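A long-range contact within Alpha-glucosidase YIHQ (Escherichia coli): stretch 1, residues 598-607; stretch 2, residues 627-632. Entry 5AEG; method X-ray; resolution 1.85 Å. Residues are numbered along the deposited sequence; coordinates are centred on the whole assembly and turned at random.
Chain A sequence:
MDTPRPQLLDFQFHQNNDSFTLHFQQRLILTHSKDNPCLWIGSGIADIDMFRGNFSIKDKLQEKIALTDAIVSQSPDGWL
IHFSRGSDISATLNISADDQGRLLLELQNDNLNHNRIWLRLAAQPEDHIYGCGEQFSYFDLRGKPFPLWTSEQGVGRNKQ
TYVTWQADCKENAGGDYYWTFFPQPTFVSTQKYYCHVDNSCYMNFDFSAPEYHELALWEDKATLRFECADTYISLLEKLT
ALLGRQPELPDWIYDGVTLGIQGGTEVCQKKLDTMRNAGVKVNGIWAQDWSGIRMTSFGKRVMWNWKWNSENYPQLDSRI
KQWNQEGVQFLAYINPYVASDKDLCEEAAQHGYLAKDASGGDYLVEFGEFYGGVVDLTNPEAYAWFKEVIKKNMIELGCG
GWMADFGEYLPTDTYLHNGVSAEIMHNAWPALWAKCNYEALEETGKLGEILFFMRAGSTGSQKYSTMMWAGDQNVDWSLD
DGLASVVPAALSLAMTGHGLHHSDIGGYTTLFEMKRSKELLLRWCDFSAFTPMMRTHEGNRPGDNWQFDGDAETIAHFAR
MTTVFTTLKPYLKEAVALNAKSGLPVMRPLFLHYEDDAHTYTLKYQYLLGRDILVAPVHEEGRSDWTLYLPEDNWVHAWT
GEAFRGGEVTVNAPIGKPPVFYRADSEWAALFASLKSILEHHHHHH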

# COMPACT_ATOMS: atom_id res chain seq x y z
N ALA A 598 -12.54 20.57 -12.12
CA ALA A 598 -13.19 20.20 -10.83
C ALA A 598 -13.65 18.72 -10.76
O ALA A 598 -13.57 18.08 -9.72
CB ALA A 598 -14.37 21.11 -10.54
N HIS A 599 -14.03 18.15 -11.91
CA HIS A 599 -14.55 16.83 -11.96
C HIS A 599 -13.47 15.79 -11.63
O HIS A 599 -13.76 14.73 -11.03
CB HIS A 599 -15.20 16.55 -13.31
CG HIS A 599 -16.04 15.30 -13.28
ND1 HIS A 599 -17.08 15.12 -12.38
CD2 HIS A 599 -15.93 14.13 -13.96
CE1 HIS A 599 -17.58 13.90 -12.52
NE2 HIS A 599 -16.92 13.30 -13.50
N THR A 600 -12.26 16.09 -11.95
CA THR A 600 -11.15 15.09 -11.83
C THR A 600 -10.87 14.75 -10.32
O THR A 600 -10.31 13.68 -10.04
CB THR A 600 -9.86 15.51 -12.45
OG1 THR A 600 -9.30 16.68 -11.80
CG2 THR A 600 -10.01 15.74 -14.00
N TYR A 601 -11.37 15.59 -9.40
CA TYR A 601 -11.06 15.44 -7.97
C TYR A 601 -11.89 14.37 -7.36
O TYR A 601 -11.59 13.90 -6.26
CB TYR A 601 -11.17 16.80 -7.21
CG TYR A 601 -10.10 17.80 -7.64
CD1 TYR A 601 -10.28 18.67 -8.73
CD2 TYR A 601 -8.92 17.91 -6.94
CE1 TYR A 601 -9.28 19.55 -9.11
CE2 TYR A 601 -7.92 18.79 -7.31
CZ TYR A 601 -8.11 19.63 -8.41
OH TYR A 601 -7.07 20.48 -8.72
N THR A 602 -12.99 13.98 -8.01
CA THR A 602 -13.89 13.03 -7.42
C THR A 602 -13.82 11.64 -8.12
O THR A 602 -14.59 10.79 -7.80
CB THR A 602 -15.35 13.55 -7.47
OG1 THR A 602 -15.72 13.77 -8.80
CG2 THR A 602 -15.52 14.86 -6.65
N LEU A 603 -12.94 11.49 -9.10
CA LEU A 603 -12.77 10.25 -9.81
C LEU A 603 -12.03 9.26 -8.85
O LEU A 603 -11.08 9.65 -8.12
CB LEU A 603 -11.96 10.43 -11.08
CG LEU A 603 -12.58 11.35 -12.17
CD1 LEU A 603 -11.58 11.54 -13.28
CD2 LEU A 603 -13.88 10.80 -12.68
N LYS A 604 -12.44 8.02 -8.95
CA LYS A 604 -11.85 6.88 -8.13
C LYS A 604 -11.28 5.75 -8.98
O LYS A 604 -10.39 5.02 -8.51
CB LYS A 604 -12.99 6.26 -7.24
CG LYS A 604 -13.62 7.27 -6.36
CD LYS A 604 -14.88 6.74 -5.62
CE LYS A 604 -14.44 5.71 -4.65
NZ LYS A 604 -15.53 5.58 -3.63
N TYR A 605 -11.86 5.52 -10.17
CA TYR A 605 -11.66 4.26 -10.96
C TYR A 605 -10.96 4.50 -12.34
O TYR A 605 -11.01 3.65 -13.21
CB TYR A 605 -12.98 3.50 -11.05
CG TYR A 605 -13.54 3.16 -9.67
CD1 TYR A 605 -12.80 2.34 -8.78
CD2 TYR A 605 -14.77 3.65 -9.24
CE1 TYR A 605 -13.27 2.05 -7.51
CE2 TYR A 605 -15.26 3.34 -7.98
CZ TYR A 605 -14.51 2.55 -7.12
OH TYR A 605 -14.99 2.29 -5.83
N GLN A 606 -10.28 5.64 -12.47
CA GLN A 606 -9.42 5.92 -13.59
C GLN A 606 -8.25 6.73 -13.19
O GLN A 606 -8.21 7.35 -12.12
CB GLN A 606 -10.26 6.62 -14.70
CG GLN A 606 -10.88 7.88 -14.32
CD GLN A 606 -11.56 8.57 -15.52
OE1 GLN A 606 -12.74 8.29 -15.84
NE2 GLN A 606 -10.79 9.34 -16.26
N TYR A 607 -7.22 6.66 -14.05
CA TYR A 607 -5.93 7.16 -13.78
C TYR A 607 -5.19 7.50 -15.02
O TYR A 607 -5.59 7.11 -16.10
CB TYR A 607 -5.06 6.20 -12.91
CG TYR A 607 -4.78 4.87 -13.54
CD1 TYR A 607 -5.75 3.81 -13.50
CD2 TYR A 607 -3.57 4.60 -14.15
CE1 TYR A 607 -5.49 2.56 -14.07
CE2 TYR A 607 -3.32 3.34 -14.74
CZ TYR A 607 -4.27 2.33 -14.69
OH TYR A 607 -3.94 1.11 -15.25
N THR A 627 -17.97 3.60 -19.77
CA THR A 627 -18.19 5.09 -19.67
C THR A 627 -17.18 5.60 -18.69
O THR A 627 -16.95 4.98 -17.63
CB THR A 627 -19.65 5.33 -19.24
OG1 THR A 627 -20.54 4.84 -20.25
CG2 THR A 627 -19.95 6.82 -19.03
N LEU A 628 -16.49 6.67 -19.05
CA LEU A 628 -15.42 7.24 -18.29
C LEU A 628 -15.41 8.72 -18.62
O LEU A 628 -16.22 9.19 -19.46
CB LEU A 628 -14.09 6.63 -18.69
CG LEU A 628 -13.78 6.80 -20.17
CD1 LEU A 628 -12.36 7.33 -20.29
CD2 LEU A 628 -13.96 5.49 -20.93
N TYR A 629 -14.47 9.42 -18.01
CA TYR A 629 -14.34 10.86 -18.13
C TYR A 629 -13.05 11.22 -18.80
O TYR A 629 -11.99 10.84 -18.34
CB TYR A 629 -14.48 11.55 -16.72
CG TYR A 629 -14.34 13.04 -16.86
CD1 TYR A 629 -15.41 13.82 -17.42
CD2 TYR A 629 -13.18 13.68 -16.53
CE1 TYR A 629 -15.29 15.23 -17.53
CE2 TYR A 629 -13.05 15.08 -16.66
CZ TYR A 629 -14.12 15.83 -17.22
OH TYR A 629 -13.92 17.24 -17.34
N LEU A 630 -13.10 12.08 -19.84
CA LEU A 630 -11.90 12.66 -20.36
C LEU A 630 -11.80 14.15 -20.01
O LEU A 630 -12.77 14.90 -20.25
CB LEU A 630 -11.88 12.52 -21.90
CG LEU A 630 -11.90 11.09 -22.47
CD1 LEU A 630 -11.98 11.09 -24.04
CD2 LEU A 630 -10.67 10.34 -22.06
N PRO A 631 -10.68 14.56 -19.40
CA PRO A 631 -10.51 15.98 -19.19
C PRO A 631 -10.19 16.64 -20.60
O PRO A 631 -10.03 15.93 -21.65
CB PRO A 631 -9.30 16.09 -18.29
CG PRO A 631 -8.43 14.91 -18.76
CD PRO A 631 -9.41 13.85 -19.22
N GLU A 632 -10.19 17.96 -20.63
CA GLU A 632 -10.04 18.67 -21.92
C GLU A 632 -8.65 18.52 -22.49
O GLU A 632 -7.65 18.98 -21.93
CB GLU A 632 -10.42 20.19 -21.76
CG GLU A 632 -10.74 20.86 -23.13
CD GLU A 632 -11.86 20.15 -23.90
OE1 GLU A 632 -13.10 20.29 -23.59
OE2 GLU A 632 -11.51 19.39 -24.86

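Stretch 1 is mostly loop, with a short 3-10 segment at 599-601. Thr602 N donates to His599 O at 3.2 Å. The side chain of Thr602 adds a second bond to the same carbonyl, from OG1 to His599 O at 3.1 Å. Stretch 2 enters as a strand through Leu630 and then leaves the strand at Pro631. The backbones do not pair directly. The CA atoms of Gln606 and Leu628 are 7.7 Å apart, and those of Thr600 and Pro631 are 7.4 Å apart. Side chains fill the space between.

The polar link is made by Gln606. Its CA-to-CB bond points toward stretch 2, and with chi1 p and chi2 t the amide reaches the backbone of Tyr629. Tyr629 N donates to Gln606 OE1 at 3.0 Å, and Gln606 NE2 donates to Tyr629 O at 2.8 Å. The N-H...acceptor angles are 164° and 163°, so both bonds are close to linear. A primary amide suits this place because it carries a donor and an acceptor side by side. One side chain therefore meets both the NH and the carbonyl of a single strand residue. Gln606 is buried, and both OE1 and NE2 take part in these bonds. Leu628 lies beside it, with Gln606 OE1 3.6 Å from Leu628 CB.

Tyr629 is the centre of the contact and has the largest area covered by the other stretch. Its CA-to-CB bond points toward stretch 1, and chi1 is t. His599 approaches one face of its ring. The closest atoms are His599 CD2 and Tyr629 CG, 3.5 Å apart. The ring planes meet at 69° and the centroids are 4.6 Å apart, an edge-to-face pair with the histidine supplying the edge. The flat, electron-rich face of a tyrosine suits such an approach by an aromatic C-H edge.

Apolar groups complete the packing around Tyr629. The CA-to-CB bond of Leu603 points toward stretch 2, and CD2 lies 4.2 Å from Tyr629 CB. Thr600 is buried, and its CG2 methyl lies 4.1 Å from Tyr629 CE2. The same methyl is 4.4 Å from Pro631 CB, so it touches both the tyrosine ring and the start of the loop after the strand. Threonine suits this position because its methyl can pack here while OG1 is hydrogen-bonded to a residue flanking one of the stretches.

The two stretches bury 284 Å² in all, both sides summed. The contact is compact: two hydrogen bonds fix the backbone of Tyr629, and its side chain packs against His599, Thr600 and Leu603.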